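Local coordinates for protein CaaX farnesyltransferase alpha subunit Ram2 (Aspergillus fumigatus, PDB 4L9P) that forms the alpha subunit of a protein farnesyltransferase, which together with its beta subunit probably attaches farnesyl groups to CaaX-motif proteins, at residues M83-Y88 with L117-N122; T89-R94 with I109-K114; H127-L132 with W164-W169. The protein carries 1 engineered substitution. All blocks are in the same frame, centred on the assembly; numbering follows the deposited sequence.

Overall arrangement
All three contacts lie in the helical repeats of the alpha subunit. Contact 2 is nested inside the chain loop that contact 1 closes; their centres are about 10 Å apart, and they are joined by a hydrogen bond from Trp-91 NE1 to Pro-85 O (2.8 Å). Contact 3 comes later in the sequence, its centre about 13 Å from that of contact 2, and the two touch through Asn-113 with Arg-129 and through Trp-91 with His-128. Contacts 1 and 3 stay about 5 Å apart at their nearest atoms. The substrate site borders contact 1, where Lys-121 reaches the isoprenoid analogue FII; in contact 3 the side chain of Tyr-166 lies about 12 Å from that ligand.

Contact 1. Residues M83-Y88 with L117-N122; sequences MNPAHY and LKHLKN. With FII ([(3,7,11-trimethyl-dodeca-2,6,10-trienyloxycarbamoyl)-methyl]-phosphonic acid), chain Q; EDO (1,2-ethanediol), chain F.
Pro-85 and His-119 meet where two interhelical turns of the prenyltransferase alpha-subunit repeats come together, one leading into helix 88-100 and the other into helix 123-133. Take the proline ring atom by atom. CB sits 3.8 Å from Asn-122 ND2 and also brushes His-119 CD2. CG, at the far corner, stands almost squarely over the imidazole, 3.5 Å from the centroid of the His-119 ring and 6° off its normal, a clear CH-pi contact. CD, turning back to the backbone, only grazes His-119 CE1. Lys-118 CB lies against the other face of the imidazole, toward the rim.

The carbonyl of Pro-85 adds a weak hydrogen bond from Asn-122: in the conformer described, ND2 lies 3.2 Å from Pro-85 O, with an N-H...O angle of 159°. Trp-91 NE1 donates to the same oxygen. Asn-122 can reach because its CG is anti to its own backbone N (chi1 -180°), while OD1 caps the next helix through Ile-125 N. On the proline side, a type I turn runs from Asn-84 to His-87, reinforced by an Asx turn in which Ala-86 N donates to Asn-84 OD1 (3.0 Å). The second turn also borders the substrate site: in one of the two conformers of Lys-121, NZ is hydrogen-bonded to the backbone of the bound peptide and Lys-121 CE lies 3.5 Å from FII O36.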
loop_
_atom_site.group_PDB
_atom_site.type_symbol
_atom_site.label_atom_id
_atom_site.label_comp_id
_atom_site.label_asym_id
_atom_site.label_seq_id
_atom_site.Cartn_x
_atom_site.Cartn_y
_atom_site.Cartn_z
ATOM N N MET A 83 -7.629 26.180 -3.855
ATOM C CA MET A 83 -7.528 26.162 -2.384
ATOM C C MET A 83 -7.200 24.803 -1.807
ATOM O O MET A 83 -6.498 24.707 -0.799
ATOM C CB MET A 83 -8.820 26.690 -1.743
ATOM C CG MET A 83 -8.985 28.214 -1.962
ATOM S SD MET A 83 -10.514 28.795 -1.195
ATOM C CE MET A 83 -11.690 28.323 -2.402
ATOM N N ASN A 84 -7.691 23.746 -2.449
ATOM C CA ASN A 84 -7.545 22.373 -1.944
ATOM C C ASN A 84 -7.580 21.385 -3.105
ATOM O O ASN A 84 -8.646 20.902 -3.492
ATOM C CB ASN A 84 -8.644 22.046 -0.960
ATOM C CG ASN A 84 -8.547 20.632 -0.436
ATOM O OD1 ASN A 84 -7.542 19.924 -0.680
ATOM N ND2 ASN A 84 -9.592 20.187 0.271
ATOM N N PRO A 85 -6.422 21.100 -3.684
ATOM C CA PRO A 85 -6.401 20.205 -4.844
ATOM C C PRO A 85 -6.628 18.746 -4.420
ATOM O O PRO A 85 -6.764 17.903 -5.294
ATOM C CB PRO A 85 -4.973 20.368 -5.402
ATOM C CG PRO A 85 -4.172 20.744 -4.246
ATOM C CD PRO A 85 -5.080 21.654 -3.398
ATOM N N ALA A 86 -6.708 18.461 -3.137
ATOM C CA ALA A 86 -7.031 17.095 -2.684
ATOM C C ALA A 86 -8.526 16.905 -2.376
ATOM O O ALA A 86 -8.926 15.975 -1.676
ATOM C CB ALA A 86 -6.167 16.735 -1.458
ATOM N N HIS A 87 -9.378 17.773 -2.925
ATOM C CA HIS A 87 -10.832 17.616 -2.744
ATOM C C HIS A 87 -11.312 16.710 -3.859
ATOM O O HIS A 87 -11.554 17.170 -4.978
ATOM C CB HIS A 87 -11.427 19.026 -2.837
ATOM C CG HIS A 87 -12.863 19.134 -2.439
ATOM N ND1 HIS A 87 -13.893 18.499 -3.114
ATOM C CD2 HIS A 87 -13.455 19.911 -1.484
ATOM C CE1 HIS A 87 -15.042 18.831 -2.547
ATOM N NE2 HIS A 87 -14.802 19.669 -1.536
ATOM N N TYR A 88 -11.436 15.404 -3.603
ATOM C CA TYR A 88 -11.683 14.463 -4.720
ATOM C C TYR A 88 -13.045 14.744 -5.370
ATOM O O TYR A 88 -13.203 14.526 -6.591
ATOM C CB TYR A 88 -11.575 12.976 -4.242
ATOM C CG TYR A 88 -12.522 12.610 -3.131
ATOM C CD1 TYR A 88 -13.825 12.170 -3.421
ATOM C CD2 TYR A 88 -12.165 12.800 -1.794
ATOM C CE1 TYR A 88 -14.714 11.851 -2.451
ATOM C CE2 TYR A 88 -13.066 12.509 -0.783
ATOM C CZ TYR A 88 -14.366 12.047 -1.123
ATOM O OH TYR A 88 -15.274 11.821 -0.110
ATOM N N LEU A 117 2.126 20.771 -11.973
ATOM C CA LEU A 117 3.486 21.328 -11.677
ATOM C C LEU A 117 3.517 21.978 -10.300
ATOM O O LEU A 117 4.588 22.085 -9.708
ATOM C CB LEU A 117 3.887 22.346 -12.753
ATOM C CG LEU A 117 4.276 21.706 -14.090
ATOM C CD1 LEU A 117 4.400 22.807 -15.171
ATOM C CD2 LEU A 117 5.605 20.984 -13.895
ATOM N N LYS A 118 2.369 22.335 -9.746
ATOM C CA LYS A 118 2.338 22.985 -8.438
ATOM C C LYS A 118 2.222 21.972 -7.317
ATOM O O LYS A 118 2.666 22.255 -6.196
ATOM C CB LYS A 118 1.184 23.964 -8.311
ATOM C CG LYS A 118 1.401 25.296 -8.998
ATOM C CD LYS A 118 0.166 26.186 -8.698
ATOM C CE LYS A 118 0.190 27.505 -9.492
ATOM N NZ LYS A 118 -0.976 28.434 -9.177
ATOM N N HIS A 119 1.634 20.808 -7.571
ATOM C CA HIS A 119 1.265 19.874 -6.491
ATOM C C HIS A 119 1.717 18.474 -6.818
ATOM O O HIS A 119 1.060 17.736 -7.459
ATOM C CB HIS A 119 -0.257 19.857 -6.321
ATOM C CG HIS A 119 -0.835 21.197 -6.002
ATOM N ND1 HIS A 119 -0.687 21.776 -4.762
ATOM C CD2 HIS A 119 -1.575 22.067 -6.740
ATOM C CE1 HIS A 119 -1.339 22.929 -4.734
ATOM N NE2 HIS A 119 -1.870 23.137 -5.919
ATOM N N LEU A 120 2.509 17.929 -5.857
ATOM C CA LEU A 120 2.970 16.525 -5.900
ATOM C C LEU A 120 2.180 15.482 -5.039
ATOM O O LEU A 120 1.374 15.847 -4.180
ATOM C CB LEU A 120 4.494 16.467 -5.702
ATOM C CG LEU A 120 5.244 17.078 -6.924
ATOM C CD1 LEU A 120 4.380 16.935 -8.210
ATOM C CD2 LEU A 120 5.687 18.550 -6.857
ATOM N N LYS A 121 2.370 14.199 -5.324
ATOM C CA LYS A 121 1.627 13.112 -4.677
ATOM C C LYS A 121 0.142 13.307 -4.536
ATOM O O LYS A 121 -0.400 13.417 -3.405
ATOM C CB LYS A 121 2.201 12.733 -3.324
ATOM C CG LYS A 121 3.330 11.883 -3.480
ATOM C CD LYS A 121 4.020 11.809 -2.153
ATOM C CE LYS A 121 5.396 11.218 -2.278
ATOM N NZ LYS A 121 6.071 11.492 -1.039
ATOM N N ASN A 122 -0.527 13.268 -5.666
ATOM C CA ASN A 122 -1.944 13.586 -5.686
ATOM C C ASN A 122 -2.639 12.626 -6.629
ATOM O O ASN A 122 -2.311 12.522 -7.805
ATOM C CB ASN A 122 -2.061 15.073 -6.050
ATOM C CG ASN A 122 -3.496 15.575 -6.112
ATOM O OD1 ASN A 122 -4.302 15.017 -6.863
ATOM N ND2 ASN A 122 -3.755 16.795 -5.488
HETATM C C1 FII Q . -6.096 1.177 2.805
HETATM C C2 FII Q . -5.250 2.191 2.082
HETATM C C6 FII Q . -5.948 3.413 1.659
HETATM C C10 FII Q . -3.964 1.741 1.521
HETATM C C11 FII Q . -3.043 2.631 0.686
HETATM C C12 FII Q . -1.920 3.149 1.631
HETATM C C15 FII Q . -0.644 3.675 0.980
HETATM C C18 FII Q . 0.485 4.197 1.859
HETATM C C22 FII Q . -0.768 4.056 -0.461
HETATM C C23 FII Q . 0.559 4.212 -1.188
HETATM C C24 FII Q . 0.390 4.835 -2.521
HETATM C C27 FII Q . 1.691 5.382 -3.015
HETATM C C30 FII Q . 2.531 4.408 -3.822
HETATM C C34 FII Q . 1.695 6.844 -3.258
HETATM C C35 FII Q . 2.807 7.542 -4.014
HETATM O O36 FII Q . 3.534 8.408 -3.162
HETATM N N42 FII Q . 4.067 7.833 -2.041
HETATM C C43 FII Q . 5.436 7.562 -2.178
HETATM O O44 FII Q . 6.103 7.760 -3.205
HETATM C C45 FII Q . 6.058 7.001 -0.907
HETATM P P46 FII Q . 7.448 5.791 -1.212
HETATM O O49 FII Q . 6.951 4.853 -2.247
HETATM O O50 FII Q . 8.671 6.574 -1.577
HETATM O O51 FII Q . 7.590 5.124 0.172
HETATM C C1 EDO F . -18.560 20.292 -1.171
HETATM O O1 EDO F . -18.008 19.090 -1.773
HETATM C C2 EDO F . -18.094 20.323 0.290
HETATM O O2 EDO F . -16.703 20.669 0.352
#

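Contact 2. Residues T89-R94 with I109-K114; sequences TVWIYR and IEWLNK
A cation-pi stack of Arg-94 on Trp-111 spans two antiparallel helices from successive prenyltransferase alpha-subunit repeats, a family related to TPR proteins. The segment axes, 166° apart in direction, come no closer than 14.7 Å, so long side chains have to bridge the gap. Arg-94 is stretched out from CG to NE, which gives it the length to reach its partner from the opposite direction. Its guanidinium lies over one face of the indole with the planes 25° apart. NE is 3.3 Å from Trp-111 CZ3, while NH2 lies farther in over the same face, near Trp-111 CE3. CZ is 3.7 Å from the centroid of the Trp-111 six-membered ring. A salt bridge from NH2 to Glu-108 and a hydrogen bond from NH1 to Thr-77 help fix the rotation of the group.

Trp-91 approaches the same indole at its rim, CZ3 to Trp-111 CZ3 at 3.9 Å, with the two rings inclined by 49°. Its CH2 also packs 3.6 Å from Leu-112 CD1. Around this bridge, helix 71-83 supplies Ile-81 against Trp-91, and helix 123-133 contributes Gln-124, Ile-125 and the ring of His-128 to the same tryptophan.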
loop_
_atom_site.group_PDB
_atom_site.type_symbol
_atom_site.label_atom_id
_atom_site.label_comp_id
_atom_site.label_asym_id
_atom_site.label_seq_id
_atom_site.Cartn_x
_atom_site.Cartn_y
_atom_site.Cartn_z
ATOM N N THR A 89 -14.035 15.135 -4.569
ATOM C CA THR A 89 -15.382 15.349 -5.152
ATOM C C THR A 89 -15.354 16.462 -6.238
ATOM O O THR A 89 -15.944 16.309 -7.299
ATOM C CB THR A 89 -16.352 15.781 -4.068
ATOM O OG1 THR A 89 -16.427 14.747 -3.069
ATOM C CG2 THR A 89 -17.775 16.015 -4.626
ATOM N N VAL A 90 -14.633 17.547 -5.974
ATOM C CA VAL A 90 -14.722 18.680 -6.929
ATOM C C VAL A 90 -14.082 18.308 -8.266
ATOM O O VAL A 90 -14.529 18.757 -9.324
ATOM C CB VAL A 90 -14.097 19.942 -6.330
ATOM C CG1 VAL A 90 -12.601 19.916 -6.326
ATOM C CG2 VAL A 90 -14.536 21.184 -7.157
ATOM N N TRP A 91 -13.053 17.437 -8.275
ATOM C CA TRP A 91 -12.468 17.028 -9.560
ATOM C C TRP A 91 -13.445 16.177 -10.370
ATOM O O TRP A 91 -13.537 16.314 -11.599
ATOM C CB TRP A 91 -11.216 16.154 -9.282
ATOM C CG TRP A 91 -10.029 16.904 -8.864
ATOM C CD1 TRP A 91 -9.546 17.121 -7.561
ATOM C CD2 TRP A 91 -9.140 17.586 -9.731
ATOM N NE1 TRP A 91 -8.394 17.894 -7.611
ATOM C CE2 TRP A 91 -8.131 18.188 -8.931
ATOM C CE3 TRP A 91 -9.108 17.782 -11.114
ATOM C CZ2 TRP A 91 -7.074 18.888 -9.489
ATOM C CZ3 TRP A 91 -8.041 18.498 -11.659
ATOM C CH2 TRP A 91 -7.036 19.032 -10.860
ATOM N N ILE A 92 -14.135 15.259 -9.701
ATOM C CA ILE A 92 -15.084 14.443 -10.438
ATOM C C ILE A 92 -16.227 15.295 -11.009
ATOM O O ILE A 92 -16.628 15.107 -12.175
ATOM C CB ILE A 92 -15.655 13.348 -9.515
ATOM C CG1 ILE A 92 -14.486 12.402 -9.157
ATOM C CG2 ILE A 92 -16.838 12.590 -10.163
ATOM C CD1 ILE A 92 -14.730 11.672 -7.982
ATOM N N TYR A 93 -16.715 16.267 -10.225
ATOM C CA TYR A 93 -17.759 17.155 -10.723
ATOM C C TYR A 93 -17.204 18.025 -11.884
ATOM O O TYR A 93 -17.881 18.213 -12.894
ATOM C CB TYR A 93 -18.240 18.001 -9.555
ATOM C CG TYR A 93 -19.310 18.987 -9.904
ATOM C CD1 TYR A 93 -20.437 18.606 -10.532
ATOM C CD2 TYR A 93 -19.139 20.339 -9.562
ATOM C CE1 TYR A 93 -21.469 19.594 -10.859
ATOM C CE2 TYR A 93 -20.086 21.291 -9.837
ATOM C CZ TYR A 93 -21.257 20.922 -10.486
ATOM O OH TYR A 93 -22.174 21.940 -10.750
ATOM N N ARG A 94 -15.972 18.515 -11.777
ATOM C CA ARG A 94 -15.354 19.261 -12.872
ATOM C C ARG A 94 -15.361 18.456 -14.157
ATOM O O ARG A 94 -15.712 18.991 -15.202
ATOM C CB ARG A 94 -13.914 19.701 -12.485
ATOM C CG ARG A 94 -13.215 20.457 -13.581
ATOM C CD ARG A 94 -11.824 20.959 -13.123
ATOM N NE ARG A 94 -11.212 21.765 -14.183
ATOM C CZ ARG A 94 -11.317 23.083 -14.257
ATOM N NH1 ARG A 94 -12.042 23.730 -13.354
ATOM N NH2 ARG A 94 -10.713 23.730 -15.262
ATOM N N ILE A 109 -6.225 20.408 -20.618
ATOM C CA ILE A 109 -4.913 19.826 -20.326
ATOM C C ILE A 109 -3.865 20.899 -20.057
ATOM O O ILE A 109 -3.069 20.749 -19.122
ATOM C CB ILE A 109 -4.463 18.869 -21.450
ATOM C CG1 ILE A 109 -5.330 17.580 -21.452
ATOM C CG2 ILE A 109 -2.978 18.555 -21.352
ATOM C CD1 ILE A 109 -4.989 16.574 -20.338
ATOM N N GLU A 110 -3.875 22.002 -20.796
ATOM C CA GLU A 110 -2.876 23.017 -20.502
ATOM C C GLU A 110 -3.099 23.616 -19.098
ATOM O O GLU A 110 -2.118 23.893 -18.373
ATOM C CB GLU A 110 -2.874 24.074 -21.628
ATOM C CG GLU A 110 -2.477 23.450 -22.973
ATOM C CD GLU A 110 -1.041 22.878 -23.002
ATOM O OE1 GLU A 110 -0.099 23.678 -22.736
ATOM O OE2 GLU A 110 -0.846 21.654 -23.255
ATOM N N TRP A 111 -4.351 23.765 -18.669
ATOM C CA TRP A 111 -4.618 24.197 -17.273
ATOM C C TRP A 111 -4.150 23.110 -16.269
ATOM O O TRP A 111 -3.472 23.425 -15.259
ATOM C CB TRP A 111 -6.109 24.468 -17.115
ATOM C CG TRP A 111 -6.518 24.711 -15.707
ATOM C CD1 TRP A 111 -6.461 25.908 -15.029
ATOM C CD2 TRP A 111 -7.069 23.756 -14.791
ATOM N NE1 TRP A 111 -6.934 25.737 -13.722
ATOM C CE2 TRP A 111 -7.326 24.436 -13.568
ATOM C CE3 TRP A 111 -7.388 22.398 -14.889
ATOM C CZ2 TRP A 111 -7.868 23.783 -12.460
ATOM C CZ3 TRP A 111 -7.923 21.756 -13.784
ATOM C CH2 TRP A 111 -8.141 22.456 -12.577
ATOM N N LEU A 112 -4.483 21.846 -16.547
ATOM C CA LEU A 112 -4.131 20.752 -15.636
ATOM C C LEU A 112 -2.617 20.655 -15.484
ATOM O O LEU A 112 -2.125 20.394 -14.382
ATOM C CB LEU A 112 -4.708 19.453 -16.220
ATOM C CG LEU A 112 -4.510 18.249 -15.273
ATOM C CD1 LEU A 112 -5.212 18.422 -13.914
ATOM C CD2 LEU A 112 -5.000 16.988 -16.013
ATOM N N ASN A 113 -1.871 20.894 -16.564
ATOM C CA ASN A 113 -0.412 20.818 -16.461
ATOM C C ASN A 113 0.106 21.812 -15.407
ATOM O O ASN A 113 1.051 21.509 -14.661
ATOM C CB ASN A 113 0.246 21.215 -17.775
ATOM C CG ASN A 113 0.093 20.186 -18.856
ATOM O OD1 ASN A 113 -0.331 19.046 -18.618
ATOM N ND2 ASN A 113 0.406 20.587 -20.091
ATOM N N LYS A 114 -0.469 23.004 -15.345
ATOM C CA LYS A 114 -0.055 23.981 -14.339
ATOM C C LYS A 114 -0.363 23.529 -12.920
ATOM O O LYS A 114 0.433 23.743 -11.997
ATOM C CB LYS A 114 -0.775 25.345 -14.619
ATOM C CG LYS A 114 -0.327 25.958 -15.955
ATOM C CD LYS A 114 -1.264 27.109 -16.373
ATOM C CE LYS A 114 -1.251 27.365 -17.907
ATOM N NZ LYS A 114 -2.095 28.499 -18.461
#

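Contact 3. Residues H127-L132 with W164-W169; sequences HHRQVL and WTYRHW. With EDO (1,2-ethanediol), chain I.
The amide of Gln-130 lies flat on the indole of Trp-169, their planes only 9° apart, as though it were a small ring in a stack. The chain leading to it takes part as well: CG makes a CH-pi contact over the indole, 3.6 Å from the centroid of the Trp-169 five-membered ring, and NE2 lies 3.6 Å from Trp-169 CD1. Because the glutamine chain is extended (chi1 178°, chi2 175°), the part from CG to the amide lies across the aromatic face. NE2 then donates to an ethanediol, probably a crystallisation additive, with its O2 at 2.8 Å.

This pair belongs to two helices that run side by side in the same direction, 123-133 and 161-174, each within a different alpha-subunit repeat. Their segments cross at -15° with axes 10.2 Å apart, the near-parallel packing of equivalent helices in a TPR-like array.

One turn earlier on the second helix, Tyr-166 reaches between the helices, against Arg-129 and Gln-130. Arg-129 CD makes a CH-pi contact over one face of its ring, 3.5 Å from Tyr-166 CZ, while Gln-130 N meets the ring edge 3.8 Å from Tyr-166 CE1. Here the guanidinium does not stack: its plane stands at 88° to the phenol. Instead both polar ends turn to one carboxylate oxygen, Glu-146 OE2, which takes a salt bridge from Arg-129 NE and a hydrogen bond with Tyr-166 OH. Arg-129 NH1 is held by Asn-113 OD1.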
loop_
_atom_site.group_PDB
_atom_site.type_symbol
_atom_site.label_atom_id
_atom_site.label_comp_id
_atom_site.label_asym_id
_atom_site.label_seq_id
_atom_site.Cartn_x
_atom_site.Cartn_y
_atom_site.Cartn_z
ATOM N N HIS A 127 -5.522 10.997 -12.000
ATOM C CA HIS A 127 -6.764 10.349 -12.414
ATOM C C HIS A 127 -7.533 11.256 -13.408
ATOM O O HIS A 127 -7.994 10.792 -14.459
ATOM C CB HIS A 127 -7.663 9.952 -11.245
ATOM C CG HIS A 127 -8.910 9.301 -11.725
ATOM N ND1 HIS A 127 -8.893 8.098 -12.392
ATOM C CD2 HIS A 127 -10.203 9.714 -11.706
ATOM C CE1 HIS A 127 -10.130 7.785 -12.762
ATOM N NE2 HIS A 127 -10.945 8.745 -12.348
ATOM N N HIS A 128 -7.611 12.567 -13.125
ATOM C CA HIS A 128 -8.353 13.492 -13.989
ATOM C C HIS A 128 -7.698 13.486 -15.356
ATOM O O HIS A 128 -8.384 13.508 -16.392
ATOM C CB HIS A 128 -8.294 14.888 -13.375
ATOM C CG HIS A 128 -9.149 15.887 -14.072
ATOM N ND1 HIS A 128 -10.529 15.850 -14.009
ATOM C CD2 HIS A 128 -8.809 17.009 -14.754
ATOM C CE1 HIS A 128 -11.012 16.902 -14.677
ATOM N NE2 HIS A 128 -9.991 17.629 -15.140
ATOM N N ARG A 129 -6.372 13.444 -15.422
ATOM C CA ARG A 129 -5.675 13.429 -16.718
ATOM C C ARG A 129 -6.108 12.200 -17.532
ATOM O O ARG A 129 -6.355 12.294 -18.751
ATOM C CB ARG A 129 -4.154 13.435 -16.525
ATOM C CG ARG A 129 -3.431 13.803 -17.833
ATOM C CD ARG A 129 -1.910 13.798 -17.611
ATOM N NE ARG A 129 -1.241 14.546 -18.690
ATOM C CZ ARG A 129 -1.037 15.862 -18.682
ATOM N NH1 ARG A 129 -1.359 16.601 -17.603
ATOM N NH2 ARG A 129 -0.524 16.450 -19.790
ATOM N N GLN A 130 -6.195 11.049 -16.875
ATOM C CA GLN A 130 -6.592 9.822 -17.559
ATOM C C GLN A 130 -8.072 9.896 -18.032
ATOM O O GLN A 130 -8.405 9.491 -19.171
ATOM C CB GLN A 130 -6.451 8.660 -16.571
ATOM C CG GLN A 130 -6.894 7.307 -17.148
ATOM C CD GLN A 130 -6.631 6.141 -16.159
ATOM O OE1 GLN A 130 -5.653 6.156 -15.363
ATOM N NE2 GLN A 130 -7.526 5.171 -16.164
ATOM N N VAL A 131 -8.924 10.495 -17.215
ATOM C CA VAL A 131 -10.350 10.694 -17.593
ATOM C C VAL A 131 -10.413 11.527 -18.882
ATOM O O VAL A 131 -11.150 11.169 -19.798
ATOM C CB VAL A 131 -11.121 11.371 -16.412
ATOM C CG1 VAL A 131 -12.530 11.818 -16.849
ATOM C CG2 VAL A 131 -11.203 10.361 -15.261
ATOM N N LEU A 132 -9.656 12.608 -18.952
ATOM C CA LEU A 132 -9.702 13.459 -20.122
ATOM C C LEU A 132 -9.074 12.807 -21.324
ATOM O O LEU A 132 -9.673 12.768 -22.423
ATOM C CB LEU A 132 -8.937 14.745 -19.860
ATOM C CG LEU A 132 -9.411 15.637 -18.701
ATOM C CD1 LEU A 132 -8.351 16.771 -18.490
ATOM C CD2 LEU A 132 -10.776 16.176 -18.970
ATOM N N TRP A 164 4.083 7.583 -13.102
ATOM C CA TRP A 164 4.340 6.334 -13.774
ATOM C C TRP A 164 3.073 5.536 -14.031
ATOM O O TRP A 164 2.955 4.928 -15.110
ATOM C CB TRP A 164 5.332 5.467 -12.934
ATOM C CG TRP A 164 6.767 5.972 -13.026
ATOM C CD1 TRP A 164 7.495 6.651 -12.038
ATOM C CD2 TRP A 164 7.615 5.872 -14.172
ATOM N NE1 TRP A 164 8.762 6.918 -12.526
ATOM C CE2 TRP A 164 8.863 6.454 -13.822
ATOM C CE3 TRP A 164 7.460 5.308 -15.469
ATOM C CZ2 TRP A 164 9.968 6.457 -14.710
ATOM C CZ3 TRP A 164 8.525 5.357 -16.354
ATOM C CH2 TRP A 164 9.791 5.932 -15.986
ATOM N N THR A 165 2.135 5.483 -13.087
ATOM C CA THR A 165 0.880 4.787 -13.316
ATOM C C THR A 165 0.156 5.392 -14.511
ATOM O O THR A 165 -0.337 4.651 -15.393
ATOM C CB THR A 165 0.005 4.845 -12.044
ATOM O OG1 THR A 165 0.677 4.056 -11.030
ATOM C CG2 THR A 165 -1.380 4.259 -12.329
ATOM N N TYR A 166 0.127 6.732 -14.569
ATOM C CA TYR A 166 -0.513 7.363 -15.756
ATOM C C TYR A 166 0.241 6.961 -17.012
ATOM O O TYR A 166 -0.402 6.647 -18.057
ATOM C CB TYR A 166 -0.505 8.848 -15.558
ATOM C CG TYR A 166 -1.004 9.571 -16.850
ATOM C CD1 TYR A 166 -2.388 9.676 -17.149
ATOM C CD2 TYR A 166 -0.071 10.025 -17.780
ATOM C CE1 TYR A 166 -2.796 10.283 -18.336
ATOM C CE2 TYR A 166 -0.486 10.611 -18.976
ATOM C CZ TYR A 166 -1.856 10.722 -19.212
ATOM O OH TYR A 166 -2.312 11.344 -20.361
ATOM N N ARG A 167 1.565 6.945 -16.990
ATOM C CA ARG A 167 2.289 6.628 -18.223
ATOM C C ARG A 167 2.044 5.170 -18.643
ATOM O O ARG A 167 1.989 4.892 -19.851
ATOM C CB ARG A 167 3.797 6.944 -18.073
ATOM C CG ARG A 167 4.496 7.026 -19.476
ATOM C CD ARG A 167 5.908 7.569 -19.397
ATOM N NE ARG A 167 6.384 7.757 -20.761
ATOM C CZ ARG A 167 7.307 8.625 -21.142
ATOM N NH1 ARG A 167 7.931 9.382 -20.244
ATOM N NH2 ARG A 167 7.556 8.749 -22.463
ATOM N N HIS A 168 1.844 4.237 -17.690
ATOM C CA HIS A 168 1.500 2.864 -18.097
ATOM C C HIS A 168 0.136 2.894 -18.804
ATOM O O HIS A 168 -0.008 2.249 -19.871
ATOM C CB HIS A 168 1.319 2.002 -16.819
ATOM C CG HIS A 168 0.689 0.680 -17.092
ATOM N ND1 HIS A 168 1.449 -0.424 -17.414
ATOM C CD2 HIS A 168 -0.618 0.297 -17.209
ATOM C CE1 HIS A 168 0.643 -1.448 -17.695
ATOM N NE2 HIS A 168 -0.614 -1.045 -17.581
ATOM N N TRP A 169 -0.840 3.624 -18.262
ATOM C CA TRP A 169 -2.152 3.709 -18.905
ATOM C C TRP A 169 -1.985 4.316 -20.314
ATOM O O TRP A 169 -2.641 3.842 -21.279
ATOM C CB TRP A 169 -3.105 4.578 -18.033
ATOM C CG TRP A 169 -4.374 4.845 -18.766
ATOM C CD1 TRP A 169 -5.499 4.039 -18.852
ATOM C CD2 TRP A 169 -4.596 5.924 -19.651
ATOM N NE1 TRP A 169 -6.406 4.583 -19.706
ATOM C CE2 TRP A 169 -5.888 5.738 -20.231
ATOM C CE3 TRP A 169 -3.842 7.048 -19.995
ATOM C CZ2 TRP A 169 -6.425 6.642 -21.165
ATOM C CZ3 TRP A 169 -4.382 7.925 -20.966
ATOM C CH2 TRP A 169 -5.655 7.702 -21.517
HETATM C C1 EDO I . -11.915 6.783 -17.674
HETATM O O1 EDO I . -12.388 6.131 -16.500
HETATM C C2 EDO I . -10.405 6.671 -17.663
HETATM O O2 EDO I . -9.992 5.318 -17.444
#